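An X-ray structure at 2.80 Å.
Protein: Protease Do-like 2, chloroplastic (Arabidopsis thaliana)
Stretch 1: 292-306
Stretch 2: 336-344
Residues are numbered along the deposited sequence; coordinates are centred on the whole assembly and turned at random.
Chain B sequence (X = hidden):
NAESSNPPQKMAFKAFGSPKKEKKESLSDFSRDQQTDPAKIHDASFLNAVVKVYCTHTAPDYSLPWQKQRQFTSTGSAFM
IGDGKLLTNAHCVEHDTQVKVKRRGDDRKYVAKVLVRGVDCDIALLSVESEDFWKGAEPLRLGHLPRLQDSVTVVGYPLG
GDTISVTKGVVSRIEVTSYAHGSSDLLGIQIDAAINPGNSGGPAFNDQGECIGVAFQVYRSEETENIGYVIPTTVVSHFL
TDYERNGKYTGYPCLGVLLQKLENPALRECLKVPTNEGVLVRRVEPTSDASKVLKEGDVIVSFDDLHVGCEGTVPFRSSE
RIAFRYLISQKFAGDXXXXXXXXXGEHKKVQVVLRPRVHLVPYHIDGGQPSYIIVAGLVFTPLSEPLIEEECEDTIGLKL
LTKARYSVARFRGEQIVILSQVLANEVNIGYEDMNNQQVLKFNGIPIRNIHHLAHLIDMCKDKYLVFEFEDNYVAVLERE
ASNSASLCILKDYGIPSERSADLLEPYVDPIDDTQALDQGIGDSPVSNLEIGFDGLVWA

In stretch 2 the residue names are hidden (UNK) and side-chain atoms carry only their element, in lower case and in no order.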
# COMPACT_ATOMS: atom_id res chain seq x y z
N LYS B 292 -22.36 42.59 19.02
CA LYS B 292 -22.96 43.69 19.75
C LYS B 292 -23.50 44.68 18.72
O LYS B 292 -24.24 45.59 19.05
CB LYS B 292 -21.95 44.37 20.67
CG LYS B 292 -21.64 43.58 21.93
CD LYS B 292 -20.57 44.27 22.74
CE LYS B 292 -21.02 44.54 24.17
NZ LYS B 292 -20.75 43.40 25.09
N VAL B 293 -23.13 44.45 17.47
CA VAL B 293 -23.32 45.40 16.38
C VAL B 293 -24.09 44.77 15.21
O VAL B 293 -25.07 45.34 14.75
CB VAL B 293 -21.97 45.95 15.87
CG1 VAL B 293 -22.21 47.09 14.89
CG2 VAL B 293 -21.11 46.41 17.02
N LEU B 294 -23.55 43.69 14.65
CA LEU B 294 -24.23 42.87 13.64
C LEU B 294 -25.20 41.79 14.19
O LEU B 294 -25.06 41.36 15.34
CB LEU B 294 -23.21 42.24 12.70
CG LEU B 294 -22.26 43.27 12.10
CD1 LEU B 294 -21.23 42.61 11.22
CD2 LEU B 294 -23.04 44.30 11.32
N LYS B 295 -26.16 41.38 13.37
CA LYS B 295 -27.07 40.28 13.69
C LYS B 295 -27.24 39.33 12.51
O LYS B 295 -27.08 39.74 11.36
CB LYS B 295 -28.46 40.80 14.05
CG LYS B 295 -28.46 42.00 14.96
CD LYS B 295 -29.84 42.60 15.06
CE LYS B 295 -29.81 43.89 15.86
NZ LYS B 295 -31.08 44.65 15.73
N GLU B 296 -27.60 38.08 12.78
CA GLU B 296 -27.93 37.15 11.70
C GLU B 296 -28.99 37.81 10.83
O GLU B 296 -29.99 38.30 11.34
CB GLU B 296 -28.52 35.85 12.23
CG GLU B 296 -27.84 35.26 13.45
CD GLU B 296 -28.61 34.06 14.00
OE1 GLU B 296 -28.03 33.30 14.80
OE2 GLU B 296 -29.78 33.88 13.61
N GLY B 297 -28.79 37.81 9.52
CA GLY B 297 -29.77 38.39 8.63
C GLY B 297 -29.33 39.75 8.10
O GLY B 297 -29.95 40.31 7.20
N ASP B 298 -28.25 40.28 8.67
CA ASP B 298 -27.63 41.48 8.14
C ASP B 298 -26.89 41.16 6.83
O ASP B 298 -26.24 40.12 6.69
CB ASP B 298 -26.66 42.08 9.16
CG ASP B 298 -27.37 42.75 10.32
OD1 ASP B 298 -28.62 42.66 10.39
OD2 ASP B 298 -26.68 43.36 11.17
N VAL B 299 -26.99 42.07 5.87
CA VAL B 299 -26.25 41.90 4.65
C VAL B 299 -25.18 42.97 4.61
O VAL B 299 -25.51 44.13 4.41
CB VAL B 299 -27.15 42.12 3.44
CG1 VAL B 299 -26.34 41.95 2.15
CG2 VAL B 299 -28.34 41.16 3.49
N ILE B 300 -23.92 42.61 4.80
CA ILE B 300 -22.93 43.66 4.69
C ILE B 300 -22.80 44.05 3.22
O ILE B 300 -22.75 43.20 2.32
CB ILE B 300 -21.54 43.41 5.39
CG1 ILE B 300 -20.44 43.21 4.37
CG2 ILE B 300 -21.57 42.33 6.50
CD1 ILE B 300 -19.27 44.13 4.59
N VAL B 301 -22.75 45.35 3.00
CA VAL B 301 -22.88 45.97 1.69
C VAL B 301 -21.61 46.77 1.34
O VAL B 301 -21.07 46.64 0.24
CB VAL B 301 -24.19 46.78 1.59
CG1 VAL B 301 -23.96 48.09 0.88
CG2 VAL B 301 -25.27 45.94 0.88
N SER B 302 -21.20 47.66 2.22
CA SER B 302 -19.93 48.34 2.05
C SER B 302 -18.99 48.07 3.22
O SER B 302 -19.42 47.64 4.29
CB SER B 302 -20.14 49.84 1.90
OG SER B 302 -21.00 50.34 2.91
N PHE B 303 -17.70 48.28 3.01
CA PHE B 303 -16.73 48.23 4.09
C PHE B 303 -15.76 49.38 3.86
O PHE B 303 -15.07 49.39 2.84
CB PHE B 303 -16.02 46.89 4.05
CG PHE B 303 -14.99 46.71 5.12
CD1 PHE B 303 -15.25 45.92 6.23
CD2 PHE B 303 -13.75 47.31 5.02
CE1 PHE B 303 -14.30 45.74 7.20
CE2 PHE B 303 -12.79 47.14 6.00
CZ PHE B 303 -13.06 46.35 7.09
N ASP B 304 -15.68 50.32 4.80
CA ASP B 304 -14.87 51.53 4.60
C ASP B 304 -15.19 52.18 3.25
O ASP B 304 -14.29 52.64 2.55
CB ASP B 304 -13.37 51.23 4.69
CG ASP B 304 -12.84 51.19 6.14
OD1 ASP B 304 -13.56 51.63 7.07
OD2 ASP B 304 -11.70 50.72 6.34
N ASP B 305 -16.47 52.18 2.89
CA ASP B 305 -16.99 52.75 1.64
C ASP B 305 -16.49 52.10 0.35
O ASP B 305 -16.58 52.69 -0.73
CB ASP B 305 -16.75 54.27 1.58
CG ASP B 305 -17.48 55.02 2.69
OD1 ASP B 305 -18.72 55.14 2.61
OD2 ASP B 305 -16.81 55.48 3.63
N LEU B 306 -16.00 50.86 0.45
CA LEU B 306 -15.80 50.03 -0.73
C LEU B 306 -16.96 49.04 -0.80
O LEU B 306 -17.29 48.41 0.20
CB LEU B 306 -14.46 49.28 -0.66
CG LEU B 306 -13.19 50.13 -0.69
CD1 LEU B 306 -11.98 49.32 -0.25
CD2 LEU B 306 -12.96 50.75 -2.07
N UNK B 336 -11.05 50.45 14.14
CA UNK B 336 -12.47 50.49 13.80
C UNK B 336 -12.68 50.55 12.29
O UNK B 336 -12.02 51.33 11.59
c UNK B 336 -13.03 51.56 16.01
c UNK B 336 -13.17 51.68 14.48
c UNK B 336 -14.07 52.34 16.81
c UNK B 336 -14.62 51.76 14.05
N UNK B 337 -13.58 49.72 11.79
CA UNK B 337 -14.00 49.79 10.39
C UNK B 337 -15.44 50.26 10.30
O UNK B 337 -16.28 49.86 11.10
c UNK B 337 -13.87 48.42 9.71
N UNK B 338 -15.73 51.13 9.33
CA UNK B 338 -17.11 51.50 9.05
C UNK B 338 -17.74 50.49 8.09
O UNK B 338 -17.16 50.15 7.07
c UNK B 338 -16.77 55.36 8.92
c UNK B 338 -16.59 53.95 9.43
c UNK B 338 -17.19 52.91 8.50
o UNK B 338 -16.08 56.27 9.43
o UNK B 338 -17.61 55.55 8.02
N UNK B 339 -18.92 50.00 8.43
CA UNK B 339 -19.53 48.97 7.63
C UNK B 339 -20.96 49.32 7.23
O UNK B 339 -21.83 49.51 8.08
c UNK B 339 -18.02 47.22 8.62
c UNK B 339 -19.47 47.61 8.36
c UNK B 339 -20.18 46.53 7.55
c UNK B 339 -17.84 45.92 9.39
N UNK B 340 -21.18 49.45 5.93
CA UNK B 340 -22.51 49.59 5.38
C UNK B 340 -23.33 48.31 5.39
O UNK B 340 -22.93 47.29 4.82
N UNK B 341 -24.51 48.40 5.98
CA UNK B 341 -25.34 47.22 6.21
C UNK B 341 -26.74 47.41 5.67
O UNK B 341 -27.23 48.53 5.55
c UNK B 341 -24.66 45.57 7.97
c UNK B 341 -26.78 46.88 8.31
c UNK B 341 -23.25 45.58 7.47
c UNK B 341 -25.37 46.89 7.73
N UNK B 342 -27.38 46.31 5.32
CA UNK B 342 -28.81 46.32 5.08
C UNK B 342 -29.44 45.44 6.14
O UNK B 342 -29.18 44.24 6.20
c UNK B 342 -28.95 46.36 1.19
c UNK B 342 -28.56 46.72 2.60
c UNK B 342 -30.73 45.78 3.53
c UNK B 342 -29.20 45.83 3.68
N UNK B 343 -30.24 46.07 7.00
CA UNK B 343 -30.94 45.37 8.07
C UNK B 343 -32.43 45.53 7.83
O UNK B 343 -32.88 46.61 7.48
c UNK B 343 -31.30 45.32 10.59
n UNK B 343 -28.75 46.99 13.50
n UNK B 343 -29.39 45.28 12.10
c UNK B 343 -28.47 45.86 12.86
n UNK B 343 -27.27 45.32 12.96
c UNK B 343 -30.74 45.78 11.91
c UNK B 343 -30.54 45.93 9.43
N UNK B 344 -33.19 44.46 8.00
CA UNK B 344 -34.56 44.45 7.51
C UNK B 344 -34.48 44.79 6.04
O UNK B 344 -33.89 44.05 5.23
c UNK B 344 -35.39 45.46 8.23
O HOH W 1 -31.32 42.14 5.89
O HOH W 2 -19.19 51.39 4.47
O HOH W 3 -13.07 52.85 9.34

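Position 336 carries four side-chain carbons, forked at the first, with one arm two carbons long. Its CA-to-CB bond points away from stretch 1, and the side chain makes no contact with it. The branching identifies Ile336.

Position 337 has a single side-chain carbon, CB, 3.4 Å from Phe303 CZ. It is Ala337, small enough to sit against the end of the Phe303 ring.

At 338, three carbons run in line and the third bears two oxygens, a carboxylate; the CB at 338 lies 4.1 Å from Asp304 OD1. This is Glu338. Its backbone O accepts from Asp304 N at 2.7 Å and 173°, and its N donates to Asp304 OD1 at 3.2 Å. A water donates to both Asp304 OD1 (2.6 Å) and Ile336 O (2.9 Å).

Position 339 repeats the four-carbon fork of 336. The short arm lies 3.9 Å from Ile300 CD1 and the first carbon of the long arm 3.9 Å from Phe303 CD1. This is Ile339, with chi1 m and chi2 t.

Position 340 has no side-chain atoms, and its backbone CA lies 3.0 Å from Ser302 OG; hence Gly340. An ideal CB here would lie 1.8 Å from Ser302 OG, a clash. The carbonyl Gly340 O accepts from both Val301 N (2.7 Å) and Ser302 N (3.1 Å).

Position 341 again shows four carbons forked at the first, one arm being two carbons long, and the end of that arm lies 3.5 Å from Ile300 CB: Ile341. Its CG1 lies 3.9 Å from Leu294 CD2. Chi1, -113°, falls between wells.

Position 342 has the same fork, and its CB lies 4.2 Å from Val299 CB, so it is Ile342. Its side chain shares a sheet face with Val299, and its CD1 packs 3.7 Å from Val301 CG2.

At 343, three carbons lead to a nitrogen and then to a carbon carrying two more nitrogens, one of them 2.7 Å from Asp298 OD2. This guanidinium defines Arg343. NE donates to Asp298 OD1 (3.2 Å) and NH2 to Asp298 OD2, forming a two-pronged salt bridge; NH2 also donates to Val293 O at 2.8 Å. Lys295 CE lies over one guanidinium face, 3.8 Å from Arg343 CZ.

Position 344 has one side-chain carbon, directed away: Ala344.

The contact is an antiparallel strand pairing, with strand directions 148° apart. Reciprocal bonds, Val299 N to Ile342 O (3.1 Å) and Ile342 N to Val299 O (3.0 Å), set the register, while Ile300, Phe303, Ile339 and Ile341 provide apolar packing on a shared face. Arg343 ties the strand to the preceding loop, where Asp298 OD2 also accepts from Lys295 N (3.0 Å). Together the stretches bury 806 Å².

Stretch 2, residues 336-344: IAEIGIIRA
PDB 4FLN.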